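Local coordinates for protein extracellular ligand-binding receptor (Rhodopseudomonas palustris, PDB 3UKJ) that probably binds aromatic acids derived from lignin, such as p-coumaric acid and its relatives, as the solute-binding component of a transport system, at residues I135-Y140 / N190-L195. Residues are numbered along the deposited sequence; the frame is centred on the assembly and turned at random. Where two conformers were deposited one is given.
Sequences IKTVGY and NPDAIL
Asp192 reaches across to 135-140 and accepts two backbone N-H groups on one carboxylate oxygen. Lys136 N donates to Asp192 OD2 at 2.9 Å, meeting the anti lone pair of that oxygen. Thr137 N meets the same OD2 at 3.2 Å, from above the carboxylate plane. With CG beside its own backbone N (chi1 -61°), Asp192 holds the carboxylate over the start of the strand. Thr137 returns the bond: its OG1 accepts from Asp192 N at 2.9 Å. The two side chains cross at about a right angle. Replacing Asp192 by alanine would probably leave the N-H groups of Lys136 and Thr137 without their shared acceptor and the loop leading into strand 137-143 less firmly held. Beyond this point the chains pair as neighbouring parallel strands, 137-143 and 193-197. They belong to the central sheet of one lobe of a periplasmic binding protein, and helix 146-161, strand 165-172 and helix 180-189 lie between them in sequence. Ala193 N donates to Thr137 O. Gly139 is held through both of its polar backbone atoms: its N donates to Ala193 O at 2.9 Å, and its O accepts from Leu195 N at 2.9 Å. Pro191 CB packs 3.4 Å from Gly139 N. On the face shared by Val138, Ala193, Tyr140 and Leu195, Leu195 CD2 lies 3.9 Å from Tyr140 CD1, against the ring. Both of these side chains also touch Trp151 and Leu155 of helix 146-161, which covers them. Near the other end of this face, Ile135 CG2 rests on Ala193 CB at 3.6 Å.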
loop_
_atom_site.group_PDB
_atom_site.type_symbol
_atom_site.label_atom_id
_atom_site.label_comp_id
_atom_site.label_asym_id
_atom_site.label_seq_id
_atom_site.Cartn_x
_atom_site.Cartn_y
_atom_site.Cartn_z
ATOM N N ILE A 135 2.645 -24.609 10.685
ATOM C CA ILE A 135 2.358 -23.605 11.725
ATOM C C ILE A 135 0.977 -23.892 12.325
ATOM O O ILE A 135 0.021 -24.085 11.576
ATOM C CB ILE A 135 2.355 -22.196 11.101
ATOM C CG1 ILE A 135 3.744 -21.856 10.482
ATOM C CG2 ILE A 135 1.881 -21.146 12.109
ATOM C CD1 ILE A 135 4.925 -22.077 11.419
ATOM N N LYS A 136 0.917 -24.055 13.650
ATOM C CA LYS A 136 -0.359 -24.268 14.344
ATOM C C LYS A 136 -0.787 -23.050 15.177
ATOM O O LYS A 136 -1.982 -22.819 15.355
ATOM C CB LYS A 136 -0.298 -25.512 15.238
ATOM C CG LYS A 136 -0.227 -26.831 14.469
ATOM C CD LYS A 136 -0.185 -28.019 15.424
ATOM C CE LYS A 136 1.258 -28.430 15.727
ATOM N NZ LYS A 136 1.334 -29.649 16.576
ATOM N N THR A 137 0.180 -22.406 15.830
ATOM C CA THR A 137 -0.073 -21.263 16.710
ATOM C C THR A 137 0.608 -20.001 16.159
ATOM O O THR A 137 1.702 -20.069 15.582
ATOM C CB THR A 137 0.478 -21.508 18.124
ATOM O OG1 THR A 137 1.837 -21.942 18.016
ATOM C CG2 THR A 137 -0.338 -22.572 18.876
ATOM N N VAL A 138 -0.079 -18.861 16.282
ATOM C CA VAL A 138 0.368 -17.603 15.681
ATOM C C VAL A 138 0.197 -16.473 16.673
ATOM O O VAL A 138 -0.820 -16.423 17.389
ATOM C CB VAL A 138 -0.459 -17.218 14.444
ATOM C CG1 VAL A 138 0.251 -16.077 13.672
ATOM C CG2 VAL A 138 -0.641 -18.409 13.531
ATOM N N GLY A 139 1.265 -15.696 16.845
ATOM C CA GLY A 139 1.212 -14.422 17.603
ATOM C C GLY A 139 1.181 -13.219 16.670
ATOM O O GLY A 139 1.597 -13.319 15.511
ATOM N N TYR A 140 0.765 -12.062 17.186
ATOM C CA TYR A 140 0.670 -10.857 16.362
ATOM C C TYR A 140 1.295 -9.684 17.103
ATOM O O TYR A 140 1.087 -9.550 18.300
ATOM C CB TYR A 140 -0.797 -10.552 16.080
ATOM C CG TYR A 140 -1.025 -9.288 15.274
ATOM C CD1 TYR A 140 -0.759 -9.267 13.911
ATOM C CD2 TYR A 140 -1.375 -8.082 15.893
ATOM C CE1 TYR A 140 -0.982 -8.119 13.149
ATOM C CE2 TYR A 140 -1.628 -6.932 15.137
ATOM C CZ TYR A 140 -1.345 -6.932 13.770
ATOM O OH TYR A 140 -1.594 -5.828 12.972
ATOM N N ASN A 190 5.572 -18.192 22.850
ATOM C CA ASN A 190 6.273 -19.047 21.890
ATOM C C ASN A 190 5.372 -19.637 20.792
ATOM O O ASN A 190 5.310 -20.857 20.617
ATOM C CB ASN A 190 7.047 -20.152 22.610
ATOM C CG ASN A 190 8.128 -20.754 21.736
ATOM O OD1 ASN A 190 8.666 -20.075 20.858
ATOM N ND2 ASN A 190 8.280 -22.061 21.819
ATOM N N PRO A 191 4.707 -18.763 20.017
ATOM C CA PRO A 191 3.905 -19.288 18.930
ATOM C C PRO A 191 4.824 -19.842 17.823
ATOM O O PRO A 191 6.005 -19.490 17.753
ATOM C CB PRO A 191 3.151 -18.030 18.428
ATOM C CG PRO A 191 4.078 -16.887 18.780
ATOM C CD PRO A 191 4.617 -17.292 20.116
ATOM N N ASP A 192 4.307 -20.744 16.996
ATOM C CA ASP A 192 5.097 -21.260 15.890
ATOM C C ASP A 192 5.509 -20.159 14.906
ATOM O O ASP A 192 6.524 -20.283 14.229
ATOM C CB ASP A 192 4.270 -22.318 15.135
ATOM C CG ASP A 192 3.892 -23.510 16.016
ATOM O OD1 ASP A 192 4.685 -23.887 16.899
ATOM O OD2 ASP A 192 2.843 -24.146 15.753
ATOM N N ALA A 193 4.645 -19.164 14.744
ATOM C CA ALA A 193 4.888 -18.062 13.797
ATOM C C ALA A 193 4.398 -16.760 14.418
ATOM O O ALA A 193 3.521 -16.773 15.299
ATOM C CB ALA A 193 4.134 -18.346 12.488
ATOM N N ILE A 194 4.958 -15.637 13.955
ATOM C CA ILE A 194 4.486 -14.322 14.362
ATOM C C ILE A 194 4.265 -13.452 13.146
ATOM O O ILE A 194 5.097 -13.423 12.231
ATOM C CB ILE A 194 5.488 -13.604 15.287
ATOM C CG1 ILE A 194 5.527 -14.299 16.671
ATOM C CG2 ILE A 194 5.145 -12.094 15.387
ATOM C CD1 ILE A 194 6.537 -13.670 17.621
ATOM N N LEU A 195 3.127 -12.767 13.135
ATOM C CA LEU A 195 2.798 -11.824 12.057
ATOM C C LEU A 195 3.074 -10.424 12.607
ATOM O O LEU A 195 2.567 -10.056 13.653
ATOM C CB LEU A 195 1.339 -11.997 11.610
ATOM C CG LEU A 195 0.811 -10.934 10.625
ATOM C CD1 LEU A 195 1.557 -11.058 9.296
ATOM C CD2 LEU A 195 -0.710 -11.064 10.463
HETATM O O HOH W 1 2.710 -23.586 19.743
#